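Ethylbenzene dehydrogenase alpha-subunit (Aromatoleum aromaticum, PDB 2IVF) is the large alpha-subunit of a molybdenum enzyme of the molybdopterin oxidoreductase family, carrying a molybdenum atom, two pterin guanine dinucleotides and an iron-sulfur cluster. Local coordinates at residues 320-331 with 463-473; 368-376 with 802-811. One frame throughout, in Å; residues are numbered along the deposited sequence.

Contact 1: residues 320-331 with 463-473; sequences FDRQFVCEQTDL and LAMALSGNWGK
Asp321 N donates to Leu467 O at 2.8 Å, tying the start of helix 322-328 to the last turn of helix 454-467. At the other end of the shorter helix, Trp471 NE1 gives a nearly straight bond (165°) to Gln328 OE1, 3.0 Å away; the oxygen lies in the indole plane, while the indole nitrogen is tilted from the amide plane. Gln328 NE2 is held by Glu327 OE2 and His798 O, which fixes the turn of the amide. Asp321 is the N-cap, its OD1 accepting from Phe324 N. Its OD2 reaches Lys473 NZ through one water, 2.6 Å from OD2, and Ser468 O through another. Lys473 NZ also donates to Gly469 O. Gly469, with positive phi, closes helix 454-467 in a Schellman motif, and this bare turn is where Phe324 lands. With CG anti to the backbone N (chi1 -175°), the Phe324 ring lies flat on Gly469 CA, 3.4 Å from its centroid, and Gln328 CG covers the other face. The far edge of the ring meets the face of the five-membered ring of Trp471 in a T-shaped stack, centroids 4.6 Å apart and planes at 66°. Beyond the rings, Thr329 CG2 touches both Ala466 CB and Trp471 CH2. Leu467 CD2 touches both Val325 CG2 and Leu331 CD1, the latter 3.8 Å away, and Phe402 of helix 401-408 continues this apolar layer past Leu331.

Contact 2: residues 368-376 with 802-811; sequences KASRGTLKL and KKVFPTHTRR
Two arginines meet across this contact: Arg371 NH2 sits over one face of the Arg810 guanidinium, 3.1 Å from Arg810 NH2, with the planes 41° apart. Asp521 OD2 forms salt bridges with both Arg371 NH1 and Arg810 NH2, so the shared carboxylate probably offsets their like charges. Arg810 NH1 also donates to Arg371 O at 2.8 Å, from above the carbonyl plane. Two waters in the plane of the Arg371 guanidinium accept from its NE and NH2 and lie beside the carbonyls of His808 and Thr807. The next residue grips end-on: Arg811 NH1 and NH2 both donate to Ser370 O, at 2.9 and 2.8 Å, and NH1 also bonds Thr809 O. Its guanidinium, its orientation set by these two carbonyls at its edge, has Leu374 CD2 over one face and Ala369 CB over the other. The contact joins two irregular loops, one leaving the two-stranded antiparallel sheet 356-360/365-369 and the other following helix 796-800. Each is braced internally, by an ST turn at Ser370 and by a type I turn from Thr807 to Arg810. Leu374 N donates to Lys802 O at 3.0 Å. Placed with CG anti to its carbonyl carbon (chi1 -58°), Leu374 directs CD1 to Phe805 CE1, 3.8 Å off, and CD2 to Arg811 CG. Val804 CG1 presses on the backbone of Gly372, 3.4 Å from Gly372 C, while a water joins Gly372 O to Val804 N.

In the fold
The centres of contact 1 and contact 2 lie 14 Å apart, each about 26 to 27 Å from the centre of the chain. Their segments alternate along the sequence: 320-331, 368-376, 463-473, then 802-811. Helix 322-328 is common ground. It packs on the end of helix 454-467 in contact 1, and its residues also touch both loops of contact 2. The two contacts are joined by a salt bridge between Glu327 OE2 and Lys802 NZ, and by packing of the Arg811 side chain on the backbone of Gln328 and Thr329. Segment 802-811 thus packs on both 320-331 and 368-376, which precede it by more than 400 residues.

Contact 1: residues 320-331 with 463-473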
loop_
_atom_site.group_PDB
_atom_site.type_symbol
_atom_site.label_atom_id
_atom_site.label_comp_id
_atom_site.label_asym_id
_atom_site.label_seq_id
_atom_site.Cartn_x
_atom_site.Cartn_y
_atom_site.Cartn_z
ATOM N N PHE A 320 -16.137 34.700 -12.283
ATOM C CA PHE A 320 -15.912 34.587 -10.852
ATOM C C PHE A 320 -17.145 35.012 -10.014
ATOM O O PHE A 320 -17.991 35.798 -10.441
ATOM C CB PHE A 320 -14.626 35.343 -10.429
ATOM C CG PHE A 320 -14.683 36.813 -10.639
ATOM C CD1 PHE A 320 -14.343 37.355 -11.851
ATOM C CD2 PHE A 320 -15.057 37.672 -9.610
ATOM C CE1 PHE A 320 -14.398 38.685 -12.062
ATOM C CE2 PHE A 320 -15.088 39.026 -9.804
ATOM C CZ PHE A 320 -14.769 39.543 -11.025
ATOM N N ASP A 321 -17.201 34.478 -8.805
ATOM C CA ASP A 321 -18.268 34.738 -7.863
ATOM C C ASP A 321 -17.862 36.028 -7.144
ATOM O O ASP A 321 -17.106 36.029 -6.168
ATOM C CB ASP A 321 -18.389 33.536 -6.939
ATOM C CG ASP A 321 -19.564 33.608 -5.972
ATOM O OD1 ASP A 321 -20.092 34.691 -5.670
ATOM O OD2 ASP A 321 -19.920 32.519 -5.459
ATOM N N ARG A 322 -18.355 37.139 -7.663
ATOM C CA ARG A 322 -17.982 38.447 -7.157
ATOM C C ARG A 322 -18.339 38.612 -5.691
ATOM O O ARG A 322 -17.536 39.120 -4.903
ATOM C CB ARG A 322 -18.663 39.550 -7.975
ATOM C CG ARG A 322 -18.279 40.954 -7.565
ATOM C CD ARG A 322 -18.897 42.022 -8.495
ATOM N NE ARG A 322 -18.278 41.956 -9.815
ATOM C CZ ARG A 322 -17.252 42.697 -10.219
ATOM N NH1 ARG A 322 -16.713 43.618 -9.437
ATOM N NH2 ARG A 322 -16.778 42.517 -11.433
ATOM N N GLN A 323 -19.541 38.190 -5.323
ATOM C CA GLN A 323 -20.017 38.372 -3.947
ATOM C C GLN A 323 -19.145 37.628 -2.926
ATOM O O GLN A 323 -18.756 38.168 -1.898
ATOM C CB GLN A 323 -21.464 37.914 -3.883
ATOM C CG GLN A 323 -22.223 38.329 -2.643
ATOM C CD GLN A 323 -23.724 38.426 -2.909
ATOM O OE1 GLN A 323 -24.181 38.377 -4.074
ATOM N NE2 GLN A 323 -24.498 38.557 -1.838
ATOM N N PHE A 324 -18.826 36.389 -3.240
ATOM C CA PHE A 324 -18.014 35.522 -2.398
ATOM C C PHE A 324 -16.634 36.113 -2.246
ATOM O O PHE A 324 -16.084 36.161 -1.137
ATOM C CB PHE A 324 -17.926 34.132 -3.043
ATOM C CG PHE A 324 -17.204 33.093 -2.213
ATOM C CD1 PHE A 324 -15.813 33.000 -2.211
ATOM C CD2 PHE A 324 -17.929 32.172 -1.460
ATOM C CE1 PHE A 324 -15.146 32.040 -1.454
ATOM C CE2 PHE A 324 -17.272 31.187 -0.714
ATOM C CZ PHE A 324 -15.886 31.111 -0.714
ATOM N N VAL A 325 -16.051 36.543 -3.364
ATOM C CA VAL A 325 -14.718 37.153 -3.343
ATOM C C VAL A 325 -14.697 38.404 -2.463
ATOM O O VAL A 325 -13.825 38.602 -1.622
ATOM C CB VAL A 325 -14.259 37.419 -4.785
ATOM C CG1 VAL A 325 -13.357 38.633 -4.920
ATOM C CG2 VAL A 325 -13.611 36.154 -5.340
ATOM N N CYS A 326 -15.702 39.223 -2.629
ATOM C CA CYS A 326 -15.808 40.469 -1.892
ATOM C C CYS A 326 -16.014 40.248 -0.420
ATOM O O CYS A 326 -15.589 41.039 0.397
ATOM C CB CYS A 326 -16.938 41.289 -2.483
ATOM S SG CYS A 326 -16.436 42.101 -4.004
ATOM N N GLU A 327 -16.640 39.147 -0.066
ATOM C CA GLU A 327 -16.949 38.898 1.344
ATOM C C GLU A 327 -15.820 38.154 2.047
ATOM O O GLU A 327 -15.435 38.517 3.173
ATOM C CB GLU A 327 -18.280 38.137 1.414
ATOM C CG GLU A 327 -18.661 37.487 2.710
ATOM C CD GLU A 327 -19.882 36.593 2.500
ATOM O OE1 GLU A 327 -20.995 37.164 2.358
ATOM O OE2 GLU A 327 -19.716 35.346 2.442
ATOM N N GLN A 328 -15.281 37.134 1.387
ATOM C CA GLN A 328 -14.481 36.127 2.031
ATOM C C GLN A 328 -13.007 36.431 2.032
ATOM O O GLN A 328 -12.279 35.841 2.810
ATOM C CB GLN A 328 -14.686 34.751 1.368
ATOM C CG GLN A 328 -16.066 34.139 1.495
ATOM C CD GLN A 328 -16.321 33.594 2.891
ATOM O OE1 GLN A 328 -15.528 32.818 3.407
ATOM N NE2 GLN A 328 -17.408 34.028 3.516
ATOM N N THR A 329 -12.563 37.338 1.162
ATOM C CA THR A 329 -11.144 37.459 0.863
ATOM C C THR A 329 -10.647 38.888 0.909
ATOM O O THR A 329 -11.416 39.820 1.095
ATOM C CB THR A 329 -10.797 36.922 -0.539
ATOM O OG1 THR A 329 -11.167 37.918 -1.500
ATOM C CG2 THR A 329 -11.492 35.590 -0.835
ATOM N N ASP A 330 -9.328 39.014 0.756
ATOM C CA ASP A 330 -8.678 40.296 0.749
ATOM C C ASP A 330 -8.703 40.917 -0.636
ATOM O O ASP A 330 -8.206 42.016 -0.801
ATOM C CB ASP A 330 -7.253 40.210 1.308
ATOM C CG ASP A 330 -6.296 39.415 0.437
ATOM O OD1 ASP A 330 -6.762 38.580 -0.381
ATOM O OD2 ASP A 330 -5.058 39.633 0.591
ATOM N N LEU A 331 -9.308 40.242 -1.620
ATOM C CA LEU A 331 -9.299 40.772 -2.980
ATOM C C LEU A 331 -9.860 42.201 -3.098
ATOM O O LEU A 331 -9.371 42.983 -3.894
ATOM C CB LEU A 331 -9.966 39.809 -3.992
ATOM C CG LEU A 331 -9.368 38.412 -4.205
ATOM C CD1 LEU A 331 -9.856 37.883 -5.559
ATOM C CD2 LEU A 331 -7.882 38.362 -4.106
ATOM N N LEU A 463 -6.765 30.439 -4.567
ATOM C CA LEU A 463 -7.229 31.622 -5.287
ATOM C C LEU A 463 -8.295 31.234 -6.291
ATOM O O LEU A 463 -9.308 31.879 -6.385
ATOM C CB LEU A 463 -6.047 32.349 -5.965
ATOM C CG LEU A 463 -6.448 33.529 -6.847
ATOM C CD1 LEU A 463 -7.220 34.602 -6.017
ATOM C CD2 LEU A 463 -5.201 34.125 -7.551
ATOM N N ALA A 464 -8.092 30.116 -6.986
ATOM C CA ALA A 464 -9.108 29.602 -7.918
ATOM C C ALA A 464 -10.388 29.178 -7.193
ATOM O O ALA A 464 -11.509 29.372 -7.705
ATOM C CB ALA A 464 -8.513 28.420 -8.747
ATOM N N MET A 465 -10.225 28.544 -6.031
ATOM C CA MET A 465 -11.368 28.175 -5.200
ATOM C C MET A 465 -12.093 29.422 -4.712
ATOM O O MET A 465 -13.298 29.450 -4.681
ATOM C CB MET A 465 -10.955 27.291 -4.033
ATOM C CG MET A 465 -10.286 26.024 -4.474
ATOM S SD MET A 465 -11.382 25.053 -5.613
ATOM C CE MET A 465 -10.156 24.260 -6.654
ATOM N N ALA A 466 -11.372 30.448 -4.309
ATOM C CA ALA A 466 -12.001 31.716 -3.921
ATOM C C ALA A 466 -12.834 32.352 -5.040
ATOM O O ALA A 466 -13.977 32.842 -4.836
ATOM C CB ALA A 466 -10.911 32.718 -3.487
ATOM N N LEU A 467 -12.206 32.432 -6.207
ATOM C CA LEU A 467 -12.788 33.105 -7.345
ATOM C C LEU A 467 -14.041 32.360 -7.776
ATOM O O LEU A 467 -14.926 32.964 -8.291
ATOM C CB LEU A 467 -11.800 33.182 -8.505
ATOM C CG LEU A 467 -10.678 34.187 -8.311
ATOM C CD1 LEU A 467 -9.553 33.900 -9.353
ATOM C CD2 LEU A 467 -11.201 35.654 -8.359
ATOM N N SER A 468 -14.100 31.053 -7.505
ATOM C CA SER A 468 -15.262 30.241 -7.883
ATOM C C SER A 468 -16.236 30.012 -6.718
ATOM O O SER A 468 -17.236 29.327 -6.873
ATOM C CB SER A 468 -14.787 28.919 -8.450
ATOM O OG SER A 468 -13.925 28.210 -7.558
ATOM N N GLY A 469 -15.956 30.612 -5.564
ATOM C CA GLY A 469 -16.798 30.432 -4.386
ATOM C C GLY A 469 -16.825 29.007 -3.873
ATOM O O GLY A 469 -17.828 28.572 -3.294
ATOM N N ASN A 470 -15.712 28.296 -4.022
ATOM C CA ASN A 470 -15.688 26.862 -3.703
ATOM C C ASN A 470 -15.070 26.557 -2.333
ATOM O O ASN A 470 -14.139 25.754 -2.199
ATOM C CB ASN A 470 -15.006 26.069 -4.848
ATOM C CG ASN A 470 -15.981 25.622 -5.888
ATOM O OD1 ASN A 470 -15.806 25.885 -7.110
ATOM N ND2 ASN A 470 -17.012 24.933 -5.440
ATOM N N TRP A 471 -15.639 27.180 -1.304
ATOM C CA TRP A 471 -15.406 26.709 0.071
ATOM C C TRP A 471 -16.558 27.024 0.972
ATOM O O TRP A 471 -17.423 27.839 0.628
ATOM C CB TRP A 471 -14.029 27.143 0.624
ATOM C CG TRP A 471 -13.891 28.581 0.996
ATOM C CD1 TRP A 471 -14.623 29.259 1.934
ATOM C CD2 TRP A 471 -12.902 29.495 0.508
ATOM N NE1 TRP A 471 -14.154 30.543 2.031
ATOM C CE2 TRP A 471 -13.091 30.708 1.175
ATOM C CE3 TRP A 471 -11.874 29.395 -0.439
ATOM C CZ2 TRP A 471 -12.313 31.838 0.909
ATOM C CZ3 TRP A 471 -11.072 30.491 -0.684
ATOM C CH2 TRP A 471 -11.298 31.713 -0.022
ATOM N N GLY A 472 -16.594 26.306 2.097
ATOM C CA GLY A 472 -17.621 26.463 3.083
ATOM C C GLY A 472 -18.963 25.868 2.734
ATOM O O GLY A 472 -19.956 26.144 3.409
ATOM N N LYS A 473 -18.953 24.988 1.729
ATOM C CA LYS A 473 -20.166 24.420 1.165
ATOM C C LYS A 473 -20.039 22.906 1.030
ATOM O O LYS A 473 -18.923 22.339 0.914
ATOM C CB LYS A 473 -20.428 25.038 -0.202
ATOM C CG LYS A 473 -20.583 26.541 -0.211
ATOM C CD LYS A 473 -20.463 27.077 -1.662
ATOM C CE LYS A 473 -20.646 28.591 -1.653
ATOM N NZ LYS A 473 -20.509 29.185 -3.001
HETATM O O HOH W 1 -21.073 31.841 -3.174
HETATM O O HOH W 2 -20.133 29.734 -6.185
#

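Contact 2: residues 368-376 with 802-811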
loop_
_atom_site.group_PDB
_atom_site.type_symbol
_atom_site.label_atom_id
_atom_site.label_comp_id
_atom_site.label_asym_id
_atom_site.label_seq_id
_atom_site.Cartn_x
_atom_site.Cartn_y
_atom_site.Cartn_z
ATOM N N LYS A 368 -14.202 51.527 5.858
ATOM C CA LYS A 368 -13.552 50.543 6.699
ATOM C C LYS A 368 -14.160 49.187 6.448
ATOM O O LYS A 368 -15.382 49.047 6.406
ATOM C CB LYS A 368 -13.673 50.921 8.172
ATOM C CG LYS A 368 -12.731 52.038 8.562
ATOM C CD LYS A 368 -12.806 52.396 10.038
ATOM C CE LYS A 368 -12.087 53.699 10.303
ATOM N NZ LYS A 368 -11.903 53.943 11.750
ATOM N N ALA A 369 -13.289 48.217 6.206
ATOM C CA ALA A 369 -13.665 46.811 6.147
ATOM C C ALA A 369 -13.665 46.279 7.594
ATOM O O ALA A 369 -12.682 46.455 8.343
ATOM C CB ALA A 369 -12.680 46.032 5.278
ATOM N N SER A 370 -14.775 45.659 7.997
ATOM C CA SER A 370 -14.913 45.230 9.379
ATOM C C SER A 370 -13.909 44.139 9.705
ATOM O O SER A 370 -13.738 43.190 8.941
ATOM C CB SER A 370 -16.331 44.765 9.677
ATOM O OG SER A 370 -16.382 43.992 10.869
ATOM N N ARG A 371 -13.271 44.288 10.862
ATOM C CA ARG A 371 -12.406 43.270 11.431
ATOM C C ARG A 371 -13.170 42.173 12.164
ATOM O O ARG A 371 -12.579 41.165 12.522
ATOM C CB ARG A 371 -11.434 43.886 12.424
ATOM C CG ARG A 371 -10.565 44.993 11.834
ATOM C CD ARG A 371 -9.420 45.348 12.738
ATOM N NE ARG A 371 -8.481 44.246 12.903
ATOM C CZ ARG A 371 -8.163 43.677 14.063
ATOM N NH1 ARG A 371 -8.693 44.098 15.200
ATOM N NH2 ARG A 371 -7.294 42.682 14.081
ATOM N N GLY A 372 -14.468 42.370 12.392
ATOM C CA GLY A 372 -15.234 41.495 13.277
ATOM C C GLY A 372 -16.181 40.558 12.573
ATOM O O GLY A 372 -16.577 39.532 13.139
ATOM N N THR A 373 -16.552 40.881 11.344
ATOM C CA THR A 373 -17.400 40.002 10.560
ATOM C C THR A 373 -17.062 40.154 9.068
ATOM O O THR A 373 -16.540 41.185 8.637
ATOM C CB THR A 373 -18.914 40.326 10.768
ATOM O OG1 THR A 373 -19.705 39.393 10.037
ATOM C CG2 THR A 373 -19.258 41.698 10.276
ATOM N N LEU A 374 -17.378 39.132 8.300
ATOM C CA LEU A 374 -17.198 39.182 6.861
ATOM C C LEU A 374 -18.466 39.648 6.167
ATOM O O LEU A 374 -18.487 39.830 4.961
ATOM C CB LEU A 374 -16.831 37.802 6.319
ATOM C CG LEU A 374 -15.579 37.115 6.864
ATOM C CD1 LEU A 374 -15.507 35.692 6.297
ATOM C CD2 LEU A 374 -14.314 37.904 6.531
ATOM N N LYS A 375 -19.534 39.828 6.935
ATOM C CA LYS A 375 -20.810 40.181 6.378
ATOM C C LYS A 375 -20.712 41.573 5.750
ATOM O O LYS A 375 -20.165 42.501 6.361
ATOM C CB LYS A 375 -21.865 40.120 7.480
ATOM C CG LYS A 375 -23.270 40.296 6.985
ATOM C CD LYS A 375 -24.274 40.187 8.111
ATOM C CE LYS A 375 -25.679 40.405 7.567
ATOM N NZ LYS A 375 -25.972 39.274 6.669
ATOM N N LEU A 376 -21.250 41.710 4.546
ATOM C CA LEU A 376 -21.181 42.939 3.797
ATOM C C LEU A 376 -22.542 43.616 3.815
ATOM O O LEU A 376 -23.577 42.960 3.676
ATOM C CB LEU A 376 -20.797 42.651 2.336
ATOM C CG LEU A 376 -19.397 42.098 2.054
ATOM C CD1 LEU A 376 -19.231 41.812 0.580
ATOM C CD2 LEU A 376 -18.287 43.019 2.536
ATOM N N LYS A 802 -20.338 34.002 8.377
ATOM C CA LYS A 802 -19.506 35.142 8.077
ATOM C C LYS A 802 -18.430 35.336 9.126
ATOM O O LYS A 802 -18.024 36.456 9.401
ATOM C CB LYS A 802 -20.343 36.398 7.878
ATOM C CG LYS A 802 -21.511 36.205 6.931
ATOM C CD LYS A 802 -21.101 35.723 5.550
ATOM C CE LYS A 802 -22.336 35.270 4.739
ATOM N NZ LYS A 802 -21.928 34.649 3.452
ATOM N N LYS A 803 -17.996 34.226 9.701
ATOM C CA LYS A 803 -16.936 34.244 10.694
ATOM C C LYS A 803 -15.589 34.636 10.053
ATOM O O LYS A 803 -15.172 34.084 9.015
ATOM C CB LYS A 803 -16.829 32.894 11.411
ATOM C CG LYS A 803 -16.019 32.943 12.689
ATOM C CD LYS A 803 -15.787 31.545 13.311
ATOM C CE LYS A 803 -15.033 31.608 14.635
ATOM N NZ LYS A 803 -15.101 30.314 15.403
ATOM N N VAL A 804 -14.914 35.566 10.706
ATOM C CA VAL A 804 -13.607 36.052 10.270
ATOM C C VAL A 804 -12.560 34.942 10.303
ATOM O O VAL A 804 -12.720 33.916 10.999
ATOM C CB VAL A 804 -13.126 37.298 11.111
ATOM C CG1 VAL A 804 -14.061 38.512 10.876
ATOM C CG2 VAL A 804 -13.029 36.998 12.616
ATOM N N PHE A 805 -11.482 35.157 9.553
ATOM C CA PHE A 805 -10.382 34.231 9.502
ATOM C C PHE A 805 -9.287 34.737 10.402
ATOM O O PHE A 805 -9.132 35.955 10.559
ATOM C CB PHE A 805 -9.818 34.156 8.087
ATOM C CG PHE A 805 -10.689 33.458 7.132
ATOM C CD1 PHE A 805 -11.740 34.121 6.513
ATOM C CD2 PHE A 805 -10.462 32.137 6.847
ATOM C CE1 PHE A 805 -12.537 33.454 5.581
ATOM C CE2 PHE A 805 -11.251 31.460 5.952
ATOM C CZ PHE A 805 -12.285 32.123 5.312
ATOM N N PRO A 806 -8.519 33.808 11.013
ATOM C CA PRO A 806 -7.441 34.271 11.877
ATOM C C PRO A 806 -6.185 34.714 11.095
ATOM O O PRO A 806 -5.106 34.094 11.200
ATOM C CB PRO A 806 -7.201 33.065 12.767
ATOM C CG PRO A 806 -7.428 31.897 11.827
ATOM C CD PRO A 806 -8.621 32.325 11.007
ATOM N N THR A 807 -6.338 35.791 10.329
ATOM C CA THR A 807 -5.285 36.303 9.463
ATOM C C THR A 807 -5.112 37.817 9.727
ATOM O O THR A 807 -5.975 38.449 10.315
ATOM C CB THR A 807 -5.618 36.138 7.956
ATOM O OG1 THR A 807 -6.830 36.824 7.630
ATOM C CG2 THR A 807 -5.708 34.713 7.517
ATOM N N HIS A 808 -3.974 38.359 9.294
ATOM C CA HIS A 808 -3.708 39.796 9.247
ATOM C C HIS A 808 -4.931 40.646 8.832
ATOM O O HIS A 808 -5.304 41.610 9.534
ATOM C CB HIS A 808 -2.568 40.031 8.269
ATOM C CG HIS A 808 -1.973 41.401 8.332
ATOM N ND1 HIS A 808 -1.311 41.877 9.447
ATOM C CD2 HIS A 808 -1.915 42.395 7.407
ATOM C CE1 HIS A 808 -0.881 43.106 9.210
ATOM N NE2 HIS A 808 -1.224 43.440 7.974
ATOM N N THR A 809 -5.503 40.295 7.688
ATOM C CA THR A 809 -6.653 40.991 7.075
ATOM C C THR A 809 -8.020 40.558 7.588
ATOM O O THR A 809 -9.055 41.144 7.191
ATOM C CB THR A 809 -6.693 40.766 5.561
ATOM O OG1 THR A 809 -6.825 39.364 5.273
ATOM C CG2 THR A 809 -5.445 41.355 4.880
ATOM N N ARG A 810 -8.024 39.530 8.438
ATOM C CA ARG A 810 -9.241 38.855 8.927
ATOM C C ARG A 810 -10.016 38.114 7.839
ATOM O O ARG A 810 -11.139 37.649 8.050
ATOM C CB ARG A 810 -10.163 39.804 9.660
ATOM C CG ARG A 810 -9.645 40.201 11.035
ATOM C CD ARG A 810 -9.816 39.051 12.063
ATOM N NE ARG A 810 -9.003 39.300 13.264
ATOM C CZ ARG A 810 -9.425 39.964 14.328
ATOM N NH1 ARG A 810 -10.648 40.446 14.370
ATOM N NH2 ARG A 810 -8.612 40.165 15.363
ATOM N N ARG A 811 -9.397 38.015 6.674
ATOM C CA ARG A 811 -9.995 37.365 5.528
ATOM C C ARG A 811 -9.088 36.307 4.943
ATOM O O ARG A 811 -7.955 36.109 5.386
ATOM C CB ARG A 811 -10.345 38.407 4.479
ATOM C CG ARG A 811 -11.442 39.335 4.954
ATOM C CD ARG A 811 -11.263 40.792 4.528
ATOM N NE ARG A 811 -12.520 41.445 4.854
ATOM C CZ ARG A 811 -12.871 41.857 6.070
ATOM N NH1 ARG A 811 -12.014 41.803 7.082
ATOM N NH2 ARG A 811 -14.070 42.384 6.256
HETATM O O HOH W 3 -7.154 43.137 10.324
HETATM O O HOH W 4 -6.059 40.641 12.351
HETATM O O HOH W 5 -16.622 36.830 12.901
HETATM O O HOH W 6 -19.956 37.304 11.574
HETATM O O HOH W 7 -16.025 41.076 4.232
#